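Long-range contact in probable glutamine synthetase (Pseudomonas aeruginosa, PDB 4HPP), which is a probable member of the glutamine synthetase family, with magnesium and glutamic acid held in its catalytic domain: residues L111-V116 against Q194-A199. Numbering follows the deposited sequence.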
ATOM      1  N   LEU A 111     -48.966   3.171 -20.466  1.00 51.31           N
ATOM      2  CA  LEU A 111     -49.246   2.747 -21.850  1.00 46.71           C
ATOM      3  C   LEU A 111     -49.078   1.229 -21.988  1.00 53.74           C
ATOM      4  O   LEU A 111     -49.992   0.554 -22.477  1.00 50.70           O
ATOM      5  CB  LEU A 111     -48.323   3.427 -22.846  1.00 44.48           C
ATOM      6  CG  LEU A 111     -48.153   2.706 -24.190  1.00 44.80           C
ATOM      7  CD1 LEU A 111     -49.504   2.594 -24.875  1.00 45.69           C
ATOM      8  CD2 LEU A 111     -47.154   3.412 -25.095  1.00 37.95           C
ATOM      9  N   LEU A 112     -47.944   0.662 -21.540  1.00 52.62           N
ATOM     10  CA  LEU A 112     -47.827  -0.792 -21.693  1.00 53.00           C
ATOM     11  C   LEU A 112     -48.905  -1.541 -20.894  1.00 52.64           C
ATOM     12  O   LEU A 112     -49.468  -2.514 -21.395  1.00 52.42           O
ATOM     13  CB  LEU A 112     -46.419  -1.357 -21.432  1.00 55.58           C
ATOM     14  CG  LEU A 112     -46.317  -2.903 -21.282  1.00 52.77           C
ATOM     15  CD1 LEU A 112     -46.697  -3.625 -22.574  1.00 49.34           C
ATOM     16  CD2 LEU A 112     -44.947  -3.327 -20.804  1.00 48.20           C
ATOM     17  N   ARG A 113     -49.222  -1.075 -19.688  1.00 50.78           N
ATOM     18  CA  ARG A 113     -50.288  -1.703 -18.920  1.00 53.78           C
ATOM     19  C   ARG A 113     -51.688  -1.617 -19.548  1.00 57.96           C
ATOM     20  O   ARG A 113     -52.560  -2.416 -19.211  1.00 63.70           O
ATOM     21  CB  ARG A 113     -50.355  -1.151 -17.510  1.00 56.53           C
ATOM     22  CG  ARG A 113     -51.446  -1.864 -16.718  1.00 68.39           C
ATOM     23  CD  ARG A 113     -51.464  -1.474 -15.254  1.00 82.20           C
ATOM     24  NE  ARG A 113     -51.983  -0.118 -15.045  1.00 88.86           N
ATOM     25  CZ  ARG A 113     -51.229   0.980 -14.979  1.00 98.22           C
ATOM     26  NH1 ARG A 113     -49.900   0.900 -15.113  1.00 96.99           N
ATOM     27  NH2 ARG A 113     -51.808   2.162 -14.788  1.00 82.34           N
ATOM     28  N   ALA A 114     -51.916  -0.628 -20.407  1.00 54.12           N
ATOM     29  CA  ALA A 114     -53.230  -0.401 -20.998  1.00 56.21           C
ATOM     30  C   ALA A 114     -53.365  -1.329 -22.186  1.00 64.09           C
ATOM     31  O   ALA A 114     -54.474  -1.728 -22.579  1.00 64.92           O
ATOM     32  CB  ALA A 114     -53.380   1.050 -21.445  1.00 46.80           C
ATOM     33  N   GLU A 115     -52.210  -1.652 -22.755  1.00 62.73           N
ATOM     34  CA  GLU A 115     -52.108  -2.444 -23.966  1.00 60.66           C
ATOM     35  C   GLU A 115     -52.207  -3.891 -23.605  1.00 54.58           C
ATOM     36  O   GLU A 115     -52.830  -4.678 -24.312  1.00 57.71           O
ATOM     37  CB  GLU A 115     -50.773  -2.151 -24.665  1.00 69.15           C
ATOM     38  CG  GLU A 115     -50.497  -2.976 -25.916  1.00 70.16           C
ATOM     39  CD  GLU A 115     -51.517  -2.709 -27.003  1.00 67.95           C
ATOM     40  OE1 GLU A 115     -52.258  -1.723 -26.835  1.00 62.95           O
ATOM     41  OE2 GLU A 115     -51.563  -3.456 -28.013  1.00 59.92           O
ATOM     42  N   VAL A 116     -51.590  -4.247 -22.491  1.00 51.02           N
ATOM     43  CA  VAL A 116     -51.814  -5.578 -21.906  1.00 60.64           C
ATOM     44  C   VAL A 116     -53.293  -5.856 -21.523  1.00 56.50           C
ATOM     45  O   VAL A 116     -53.836  -6.886 -21.922  1.00 52.15           O
ATOM     46  CB  VAL A 116     -50.821  -5.851 -20.762  1.00 60.27           C
ATOM     47  CG1 VAL A 116     -51.097  -7.198 -20.076  1.00 47.49           C
ATOM     48  CG2 VAL A 116     -49.395  -5.766 -21.332  1.00 57.73           C
ATOM     49  N   GLN A 194     -45.219 -12.273 -17.146  1.00 48.84           N
ATOM     50  CA  GLN A 194     -46.423 -11.917 -17.876  1.00 53.33           C
ATOM     51  C   GLN A 194     -46.650 -10.423 -17.894  1.00 50.04           C
ATOM     52  O   GLN A 194     -46.496  -9.788 -16.911  1.00 57.76           O
ATOM     53  CB  GLN A 194     -47.621 -12.640 -17.304  1.00 61.05           C
ATOM     54  CG  GLN A 194     -48.857 -12.581 -18.199  1.00 73.81           C
ATOM     55  CD  GLN A 194     -50.093 -13.190 -17.530  1.00 75.61           C
ATOM     56  OE1 GLN A 194     -51.202 -13.170 -18.079  1.00 78.14           O
ATOM     57  NE2 GLN A 194     -49.904 -13.721 -16.340  1.00 67.10           N
ATOM     58  N   GLY A 195     -46.953  -9.846 -19.036  1.00 51.17           N
ATOM     59  CA  GLY A 195     -47.299  -8.451 -19.063  1.00 45.62           C
ATOM     60  C   GLY A 195     -46.200  -7.492 -18.631  1.00 52.13           C
ATOM     61  O   GLY A 195     -45.077  -7.513 -19.169  1.00 48.28           O
ATOM     62  N   VAL A 196     -46.559  -6.632 -17.671  1.00 51.23           N
ATOM     63  CA  VAL A 196     -45.811  -5.432 -17.321  1.00 49.94           C
ATOM     64  C   VAL A 196     -44.555  -5.916 -16.627  1.00 58.55           C
ATOM     65  O   VAL A 196     -43.426  -5.409 -16.876  1.00 61.59           O
ATOM     66  CB  VAL A 196     -46.622  -4.497 -16.396  1.00 49.65           C
ATOM     67  CG1 VAL A 196     -45.791  -3.315 -15.929  1.00 52.62           C
ATOM     68  CG2 VAL A 196     -47.875  -3.955 -17.092  1.00 50.51           C
ATOM     69  N   ALA A 197     -44.751  -6.939 -15.800  1.00 50.77           N
ATOM     70  CA  ALA A 197     -43.655  -7.548 -15.065  1.00 52.06           C
ATOM     71  C   ALA A 197     -42.508  -7.916 -16.033  1.00 52.48           C
ATOM     72  O   ALA A 197     -41.339  -7.790 -15.677  1.00 62.53           O
ATOM     73  CB  ALA A 197     -44.131  -8.748 -14.223  1.00 36.96           C
ATOM     74  N   ALA A 198     -42.833  -8.300 -17.270  1.00 53.21           N
ATOM     75  CA  ALA A 198     -41.804  -8.671 -18.262  1.00 51.89           C
ATOM     76  C   ALA A 198     -40.893  -7.469 -18.592  1.00 46.08           C
ATOM     77  O   ALA A 198     -39.676  -7.596 -18.478  1.00 49.93           O
ATOM     78  CB  ALA A 198     -42.430  -9.285 -19.520  1.00 53.04           C
ATOM     79  N   ALA A 199     -41.478  -6.307 -18.897  1.00 37.86           N
ATOM     80  CA  ALA A 199     -40.696  -5.048 -19.013  1.00 45.36           C
ATOM     81  C   ALA A 199     -39.997  -4.572 -17.713  1.00 45.44           C
ATOM     82  O   ALA A 199     -38.843  -4.104 -17.757  1.00 45.39           O
ATOM     83  CB  ALA A 199     -41.537  -3.937 -19.604  1.00 42.96           C
TER
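Leu-112 and Ala-199 form the more buried part of a helix-helix contact in the glutamine synthetase catalytic domain, a worked example of how apolar packing with no hydrogen bond between the two segments can join two helices. Residues 111-116 belong to the helix 108-121; residues 194-199 carry the chain from the end of the strand 185-194 into the helix 196-216. The two segments bury 225 Å² between them, both sides summed, and most of the touching is done by methyl groups.

On the inner side, Leu-112 has CG anti to its backbone N (chi1 167°), and one branch reaches across: its CD2 comes to 3.7 Å from CB of Ala-199. The same methyl lies 4.2 Å from CA of Val-196, a place where it touches backbone as well as side chain. Helix 342-358 packs against this pair, with Ala-347 against Leu-112 and His-343 against Ala-199.

Nearer the strand end, Val-116, itself partly exposed, spreads its two methyls before Gly-195, CG1 and CG2 each lying 4.1 Å from the glycine CA. Gly-195 has a positive phi of 63° and presents bare backbone here; the CA atoms of Val-116 and Gly-195 are 6.1 Å apart. A backbone hydrogen bond to Val-126 ties this turn to the strand 124-137, while Gly-195 O accepts from Ala-198 N.

The outer side is more open to solvent, though its contact is no less close. Arg-113 and Val-196, both partly exposed, cross obliquely, and the arginine contributes its aliphatic stem. The stem sets out extended before bending at chi3 (73°), and its guanidinium takes no part in the touching. Val-196 CG2 sits at the base of that stem, 3.8 Å from both CA and CB of Arg-113.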